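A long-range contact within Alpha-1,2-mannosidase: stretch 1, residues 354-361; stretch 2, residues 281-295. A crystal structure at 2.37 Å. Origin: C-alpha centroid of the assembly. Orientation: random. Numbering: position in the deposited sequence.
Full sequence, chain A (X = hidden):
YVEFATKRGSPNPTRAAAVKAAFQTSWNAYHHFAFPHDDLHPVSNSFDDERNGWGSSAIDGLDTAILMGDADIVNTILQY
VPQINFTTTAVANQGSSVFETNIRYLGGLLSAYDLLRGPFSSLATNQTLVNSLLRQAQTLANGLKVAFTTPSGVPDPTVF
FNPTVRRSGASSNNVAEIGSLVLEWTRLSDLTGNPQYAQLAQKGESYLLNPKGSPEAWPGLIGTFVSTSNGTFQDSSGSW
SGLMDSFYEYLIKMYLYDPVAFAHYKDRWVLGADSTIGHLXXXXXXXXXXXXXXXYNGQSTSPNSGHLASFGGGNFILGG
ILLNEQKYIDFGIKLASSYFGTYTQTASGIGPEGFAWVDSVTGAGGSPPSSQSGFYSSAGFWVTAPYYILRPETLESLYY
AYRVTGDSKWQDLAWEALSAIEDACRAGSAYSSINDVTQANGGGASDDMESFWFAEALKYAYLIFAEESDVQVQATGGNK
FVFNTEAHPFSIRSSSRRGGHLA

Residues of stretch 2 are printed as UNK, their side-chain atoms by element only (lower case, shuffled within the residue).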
ATOM      1  N   GLY A 354     -13.557  -5.900  -6.433  1.00 16.12           N
ATOM      2  CA  GLY A 354     -13.532  -7.334  -6.271  1.00 14.48           C
ATOM      3  C   GLY A 354     -14.045  -7.987  -7.538  1.00 13.96           C
ATOM      4  O   GLY A 354     -15.000  -7.494  -8.142  1.00 15.45           O
ATOM      5  N   PHE A 355     -13.404  -9.078  -7.948  1.00 11.66           N
ATOM      6  CA  PHE A 355     -13.808  -9.807  -9.140  1.00 12.48           C
ATOM      7  C   PHE A 355     -13.535 -11.293  -8.949  1.00 13.21           C
ATOM      8  O   PHE A 355     -12.769 -11.682  -8.065  1.00 12.62           O
ATOM      9  CB  PHE A 355     -13.072  -9.279 -10.388  1.00 13.38           C
ATOM     10  CG  PHE A 355     -11.576  -9.487 -10.359  1.00 13.87           C
ATOM     11  CD1 PHE A 355     -11.004 -10.654 -10.855  1.00 11.14           C
ATOM     12  CD2 PHE A 355     -10.741  -8.507  -9.825  1.00 15.48           C
ATOM     13  CE1 PHE A 355      -9.622 -10.845 -10.825  1.00 11.25           C
ATOM     14  CE2 PHE A 355      -9.357  -8.689  -9.789  1.00 14.96           C
ATOM     15  CZ  PHE A 355      -8.797  -9.859 -10.291  1.00 12.50           C
ATOM     16  N   ALA A 356     -14.164 -12.121  -9.778  1.00 12.31           N
ATOM     17  CA  ALA A 356     -13.989 -13.567  -9.669  1.00 12.87           C
ATOM     18  C   ALA A 356     -13.999 -14.277 -11.027  1.00 11.42           C
ATOM     19  O   ALA A 356     -14.337 -13.689 -12.051  1.00 10.52           O
ATOM     20  CB  ALA A 356     -15.075 -14.145  -8.765  1.00 11.72           C
ATOM     21  N   TRP A 357     -13.625 -15.549 -11.029  1.00 11.20           N
ATOM     22  CA  TRP A 357     -13.587 -16.302 -12.271  1.00 13.27           C
ATOM     23  C   TRP A 357     -13.767 -17.784 -11.985  1.00 14.01           C
ATOM     24  O   TRP A 357     -14.068 -18.174 -10.856  1.00 13.81           O
ATOM     25  CB  TRP A 357     -12.251 -16.048 -12.983  1.00 11.85           C
ATOM     26  CG  TRP A 357     -11.048 -16.470 -12.179  1.00 12.84           C
ATOM     27  CD1 TRP A 357     -10.341 -17.629 -12.311  1.00 11.05           C
ATOM     28  CD2 TRP A 357     -10.447 -15.757 -11.087  1.00 11.75           C
ATOM     29  NE1 TRP A 357      -9.339 -17.685 -11.371  1.00 11.24           N
ATOM     30  CE2 TRP A 357      -9.381 -16.550 -10.607  1.00 12.37           C
ATOM     31  CE3 TRP A 357     -10.704 -14.525 -10.466  1.00 13.12           C
ATOM     32  CZ2 TRP A 357      -8.573 -16.152  -9.534  1.00 12.57           C
ATOM     33  CZ3 TRP A 357      -9.897 -14.131  -9.392  1.00 11.78           C
ATOM     34  CH2 TRP A 357      -8.849 -14.942  -8.941  1.00  9.02           C
ATOM     35  N   VAL A 358     -13.611 -18.606 -13.014  1.00 14.61           N
ATOM     36  CA  VAL A 358     -13.725 -20.046 -12.857  1.00 13.46           C
ATOM     37  C   VAL A 358     -12.317 -20.599 -13.058  1.00 14.85           C
ATOM     38  O   VAL A 358     -11.708 -20.382 -14.109  1.00 14.85           O
ATOM     39  CB  VAL A 358     -14.670 -20.659 -13.912  1.00 13.35           C
ATOM     40  CG1 VAL A 358     -14.787 -22.155 -13.689  1.00 12.57           C
ATOM     41  CG2 VAL A 358     -16.050 -20.011 -13.834  1.00 12.29           C
ATOM     42  N   ASP A 359     -11.786 -21.285 -12.050  1.00 15.16           N
ATOM     43  CA  ASP A 359     -10.444 -21.853 -12.156  1.00 16.15           C
ATOM     44  C   ASP A 359     -10.425 -22.819 -13.336  1.00 17.41           C
ATOM     45  O   ASP A 359     -11.203 -23.768 -13.366  1.00 17.52           O
ATOM     46  CB  ASP A 359     -10.082 -22.607 -10.880  1.00 16.43           C
ATOM     47  CG  ASP A 359      -8.650 -23.087 -10.880  1.00 18.05           C
ATOM     48  OD1 ASP A 359      -7.835 -22.527 -10.109  1.00 20.41           O
ATOM     49  OD2 ASP A 359      -8.333 -24.019 -11.652  1.00 19.15           O
ATOM     50  N   SER A 360      -9.537 -22.591 -14.298  1.00 18.58           N
ATOM     51  CA  SER A 360      -9.465 -23.452 -15.483  1.00 22.81           C
ATOM     52  C   SER A 360      -9.007 -24.875 -15.204  1.00 24.52           C
ATOM     53  O   SER A 360      -9.269 -25.776 -15.997  1.00 26.83           O
ATOM     54  CB  SER A 360      -8.531 -22.849 -16.533  1.00 21.25           C
ATOM     55  OG  SER A 360      -7.180 -22.920 -16.112  1.00 24.07           O
ATOM     56  N   VAL A 361      -8.322 -25.081 -14.087  1.00 26.02           N
ATOM     57  CA  VAL A 361      -7.823 -26.404 -13.757  1.00 28.31           C
ATOM     58  C   VAL A 361      -8.774 -27.205 -12.883  1.00 30.01           C
ATOM     59  O   VAL A 361      -9.298 -28.233 -13.307  1.00 30.22           O
ATOM     60  CB  VAL A 361      -6.454 -26.317 -13.054  1.00 28.66           C
ATOM     61  CG1 VAL A 361      -5.998 -27.699 -12.611  1.00 28.91           C
ATOM     62  CG2 VAL A 361      -5.430 -25.706 -14.002  1.00 27.93           C
ATOM     63  N   UNK A 281      -1.421 -19.396  -8.220  1.00 12.55           N
ATOM     64  CA  UNK A 281      -1.573 -18.897  -9.574  1.00 13.73           C
ATOM     65  C   UNK A 281      -2.800 -19.563 -10.167  1.00 14.56           C
ATOM     66  O   UNK A 281      -2.904 -20.790 -10.163  1.00 15.21           O
ATOM     67  N   UNK A 282      -3.740 -18.771 -10.669  1.00 13.63           N
ATOM     68  CA  UNK A 282      -4.963 -19.332 -11.231  1.00 14.69           C
ATOM     69  C   UNK A 282      -5.290 -18.704 -12.588  1.00 15.64           C
ATOM     70  O   UNK A 282      -5.042 -17.508 -12.810  1.00 17.16           O
ATOM     71  o   UNK A 282      -7.322 -19.714 -10.685  1.00 15.71           O
ATOM     72  c   UNK A 282      -6.116 -19.118 -10.238  1.00 13.94           C
ATOM     73  N   UNK A 283      -5.849 -19.505 -13.494  1.00 14.00           N
ATOM     74  CA  UNK A 283      -6.187 -19.014 -14.831  1.00 13.44           C
ATOM     75  C   UNK A 283      -7.681 -19.095 -15.115  1.00 11.95           C
ATOM     76  O   UNK A 283      -8.287 -20.147 -14.948  1.00 11.29           O
ATOM     77  n   UNK A 283      -1.898 -20.516 -15.137  1.00 16.34           N
ATOM     78  n   UNK A 283      -3.113 -18.831 -15.662  1.00 14.75           N
ATOM     79  c   UNK A 283      -1.885 -19.213 -15.358  1.00 15.15           C
ATOM     80  c   UNK A 283      -3.954 -19.925 -15.635  1.00 12.54           C
ATOM     81  c   UNK A 283      -5.424 -19.823 -15.895  1.00 12.77           C
ATOM     82  c   UNK A 283      -3.181 -20.985 -15.306  1.00 13.48           C
ATOM     83  N   UNK A 284      -8.298 -17.976 -15.535  1.00 11.79           N
ATOM     84  CA  UNK A 284      -9.734 -17.972 -15.838  1.00 12.49           C
ATOM     85  C   UNK A 284     -10.041 -18.955 -16.964  1.00 12.69           C
ATOM     86  O   UNK A 284      -9.339 -18.991 -17.975  1.00 12.14           O
ATOM     87  c   UNK A 284      -9.999 -16.533 -16.267  1.00 12.05           C
ATOM     88  c   UNK A 284      -9.002 -15.759 -15.475  1.00 14.33           C
ATOM     89  c   UNK A 284      -7.749 -16.612 -15.601  1.00 12.50           C
ATOM     90  N   UNK A 285     -11.095 -19.743 -16.786  1.00 12.18           N
ATOM     91  CA  UNK A 285     -11.476 -20.733 -17.779  1.00 14.04           C
ATOM     92  C   UNK A 285     -11.701 -20.141 -19.181  1.00 14.02           C
ATOM     93  O   UNK A 285     -11.443 -20.806 -20.177  1.00 14.75           O
ATOM     94  c   UNK A 285     -12.731 -21.491 -17.314  1.00 13.62           C
ATOM     95  o   UNK A 285     -13.852 -20.632 -17.175  1.00 15.00           O
ATOM     96  N   UNK A 286     -12.164 -18.896 -19.263  1.00 14.29           N
ATOM     97  CA  UNK A 286     -12.412 -18.267 -20.564  1.00 15.00           C
ATOM     98  C   UNK A 286     -11.224 -17.485 -21.104  1.00 15.59           C
ATOM     99  O   UNK A 286     -11.213 -17.095 -22.271  1.00 15.87           O
ATOM    100  c   UNK A 286     -13.606 -17.298 -20.508  1.00 15.79           C
ATOM    101  c   UNK A 286     -14.907 -18.059 -20.342  1.00 12.60           C
ATOM    102  o   UNK A 286     -13.426 -16.384 -19.414  1.00 16.96           O
ATOM    103  N   UNK A 287     -10.239 -17.240 -20.242  1.00 16.38           N
ATOM    104  CA  UNK A 287      -9.027 -16.508 -20.613  1.00 15.35           C
ATOM    105  C   UNK A 287      -7.824 -17.118 -19.894  1.00 16.81           C
ATOM    106  O   UNK A 287      -7.338 -16.576 -18.895  1.00 15.60           O
ATOM    107  n   UNK A 287      -9.627 -11.246 -22.411  1.00 14.71           N
ATOM    108  c   UNK A 287      -9.756 -14.075 -22.520  1.00 16.19           C
ATOM    109  c   UNK A 287      -8.509 -11.943 -22.589  1.00 15.98           C
ATOM    110  c   UNK A 287      -9.152 -15.023 -20.237  1.00 14.40           C
ATOM    111  n   UNK A 287      -7.349 -11.308 -22.683  1.00 12.11           N
ATOM    112  n   UNK A 287      -8.543 -13.272 -22.650  1.00 16.58           N
ATOM    113  c   UNK A 287     -10.179 -14.230 -21.055  1.00 16.75           C
ATOM    114  N   UNK A 288      -7.352 -18.248 -20.405  1.00 18.12           N
ATOM    115  CA  UNK A 288      -6.215 -18.937 -19.816  1.00 20.52           C
ATOM    116  C   UNK A 288      -4.952 -18.075 -19.795  1.00 21.48           C
ATOM    117  O   UNK A 288      -4.130 -18.192 -18.880  1.00 22.44           O
ATOM    118  c   UNK A 288      -7.586 -22.047 -20.016  1.00 26.85           C
ATOM    119  c   UNK A 288      -5.935 -20.236 -20.574  1.00 22.85           C
ATOM    120  c   UNK A 288      -7.667 -22.709 -21.381  1.00 28.73           C
ATOM    121  c   UNK A 288      -6.212 -21.491 -19.769  1.00 25.67           C
ATOM    122  n   UNK A 288      -8.949 -23.463 -21.502  1.00 30.67           N
ATOM    123  N   UNK A 289      -4.800 -17.212 -20.798  1.00 21.37           N
ATOM    124  CA  UNK A 289      -3.633 -16.336 -20.894  1.00 22.37           C
ATOM    125  C   UNK A 289      -3.518 -15.414 -19.690  1.00 21.59           C
ATOM    126  O   UNK A 289      -2.474 -14.802 -19.461  1.00 22.38           O
ATOM    127  c   UNK A 289      -3.668 -15.501 -22.193  1.00 27.12           C
ATOM    128  o   UNK A 289      -4.888 -13.428 -22.238  1.00 35.97           O
ATOM    129  o   UNK A 289      -6.041 -15.272 -22.599  1.00 33.56           O
ATOM    130  c   UNK A 289      -4.958 -14.678 -22.353  1.00 33.05           C
ATOM    131  N   UNK A 290      -4.590 -15.321 -18.915  1.00 18.45           N
ATOM    132  CA  UNK A 290      -4.598 -14.474 -17.737  1.00 16.35           C
ATOM    133  C   UNK A 290      -4.215 -15.243 -16.490  1.00 16.19           C
ATOM    134  O   UNK A 290      -4.506 -16.432 -16.363  1.00 15.90           O
ATOM    135  c   UNK A 290      -5.492 -12.033 -19.204  1.00 13.14           C
ATOM    136  c   UNK A 290      -7.739 -12.334 -18.177  1.00 11.34           C
ATOM    137  c   UNK A 290      -6.260 -12.438 -17.960  1.00 14.61           C
ATOM    138  c   UNK A 290      -5.988 -13.878 -17.534  1.00 16.51           C
ATOM    139  N   UNK A 291      -3.564 -14.553 -15.565  1.00 14.13           N
ATOM    140  CA  UNK A 291      -3.172 -15.172 -14.320  1.00 14.28           C
ATOM    141  C   UNK A 291      -3.516 -14.282 -13.131  1.00 15.02           C
ATOM    142  O   UNK A 291      -3.038 -13.151 -13.043  1.00 15.06           O
ATOM    143  c   UNK A 291      -1.280 -16.064 -12.940  1.00 12.07           C
ATOM    144  o   UNK A 291      -1.321 -16.375 -15.334  1.00 17.77           O
ATOM    145  c   UNK A 291      -1.663 -15.456 -14.285  1.00 14.65           C
ATOM    146  N   UNK A 292      -4.343 -14.801 -12.224  1.00 14.41           N
ATOM    147  CA  UNK A 292      -4.739 -14.081 -11.010  1.00 14.63           C
ATOM    148  C   UNK A 292      -4.321 -14.897  -9.786  1.00 14.58           C
ATOM    149  O   UNK A 292      -3.973 -16.072  -9.901  1.00 13.90           O
ATOM    150  c   UNK A 292      -7.811 -11.497 -14.191  1.00 10.80           C
ATOM    151  c   UNK A 292      -6.264 -13.873 -10.949  1.00 10.98           C
ATOM    152  c   UNK A 292      -6.822 -10.977 -13.352  1.00 13.15           C
ATOM    153  c   UNK A 292      -7.801 -13.538 -12.912  1.00 11.14           C
ATOM    154  c   UNK A 292      -6.814 -13.034 -12.069  1.00 12.23           C
ATOM    155  c   UNK A 292      -8.301 -12.774 -13.971  1.00  9.46           C
ATOM    156  c   UNK A 292      -6.330 -11.745 -12.298  1.00 12.03           C
ATOM    157  N   UNK A 293      -4.367 -14.274  -8.613  1.00 15.00           N
ATOM    158  CA  UNK A 293      -4.012 -14.967  -7.379  1.00 14.70           C
ATOM    159  C   UNK A 293      -5.285 -15.361  -6.624  1.00 16.24           C
ATOM    160  O   UNK A 293      -6.139 -14.509  -6.333  1.00 16.30           O
ATOM    161  c   UNK A 293      -1.737 -13.710  -7.044  1.00 12.16           C
ATOM    162  c   UNK A 293      -3.125 -14.078  -6.489  1.00 12.27           C
ATOM    163  c   UNK A 293      -1.047 -14.974  -7.513  1.00  9.12           C
ATOM    164  c   UNK A 293      -0.880 -13.014  -5.974  1.00  7.82           C
ATOM    165  N   UNK A 294      -5.419 -16.654  -6.329  1.00 14.57           N
ATOM    166  CA  UNK A 294      -6.574 -17.155  -5.587  1.00 14.27           C
ATOM    167  C   UNK A 294      -6.272 -17.019  -4.101  1.00 13.38           C
ATOM    168  O   UNK A 294      -5.114 -16.833  -3.717  1.00 10.72           O
ATOM    169  c   UNK A 294      -6.826 -18.641  -5.884  1.00 15.04           C
ATOM    170  o   UNK A 294      -7.258 -18.860  -7.217  1.00 20.98           O
ATOM    171  N   UNK A 295      -7.315 -17.102  -3.278  1.00 11.19           N
ATOM    172  CA  UNK A 295      -7.165 -17.043  -1.832  1.00 12.46           C
ATOM    173  C   UNK A 295      -7.088 -18.508  -1.436  1.00 12.59           C
ATOM    174  O   UNK A 295      -7.339 -19.385  -2.268  1.00 12.37           O
ATOM    175  c   UNK A 295      -8.387 -16.401  -1.181  1.00 13.27           C
ATOM    176  o   UNK A 295      -9.541 -17.185  -1.418  1.00 14.81           O
TER
HETATM  177  O   HOH W   1      -8.937 -21.605  -7.401  1.00 30.41           O

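Position 281 has no side-chain atoms and touches nothing on stretch 1. It is Gly281.

Position 282 carries one carbon, then one oxygen. The oxygen lies 2.9 Å from Trp357 NE1 and 2.9 Å from Asp359 OD1. One carbon and a hydroxyl make Ser282. Its OG accepts from the indole and donates to the carboxylate.

Position 283 has one carbon, then a five-membered ring of three carbons and two nitrogens. Its CB lies 3.6 Å from Ser360 OG, and its backbone O accepts a hydrogen bond from Ser360 N at 2.8 Å. The ring is an imidazole: His283. Within the stretch, His283 ND1 donates to the backbone O of position 290 at 2.9 Å.

Position 284 has three carbons closing a ring onto the backbone N. One of these carbons sits 3.9 Å from Trp357 CD1. This is Pro284, and the carbon is CG, in an off-centre CH-pi contact.

Position 285 has one carbon and one oxygen. The oxygen lies 3.4 Å from Val358 CB, and the backbone N donates to Val358 O at 2.8 Å. It is Ser285.

Position 286 has one carbon carrying an oxygen and a carbon. It is Thr286 and does not reach stretch 1.

Position 287 has three carbons, a nitrogen, then a carbon carrying two more nitrogens. This guanidinium marks Arg287, also out of reach.

Position 288 has four carbons in a row ending in nitrogen, and one of the carbons comes 3.7 Å from Ser360 CB. It is Lys288.

Position 289 has two carbons, the second carrying two oxygens. It is Asp289. Its OD1 forms a salt bridge with Arg287 NE at 3.2 Å; the side chain does not reach stretch 1.

Position 290 has four carbons, forked at the second: Leu290, with no contact.

Position 291 again has one carbon carrying an oxygen and a carbon. It is Thr291 and points away.

Position 292 has one carbon, then a ring of six carbons. Its CB lies over the Trp357 face, 3.4 Å from Trp357 CH2. Its ring receives the edge of Phe355, with one ring carbon 3.7 Å from Phe355 CZ. It is Phe292.

Position 293 has four carbons, forked at the second. It is Leu293, its side chain directed away.

Position 294 has one carbon and one oxygen. A water links the oxygen to Asp359 OD1. It is Ser294.

Position 295 has the same make-up, Ser295, and lies out of reach.

The contact combines backbone pairing with aromatic packing. Two backbone hydrogen bonds flank Asp359 and Pro284 in a single beta bridge. Trp357 packs against Pro284 and Phe292, while Ser282 ties its NE1 to Asp359. The Phe355 edge extends the packing across Phe292.

Stretch 2 281-295: GSHPSTRKDLTFLSS
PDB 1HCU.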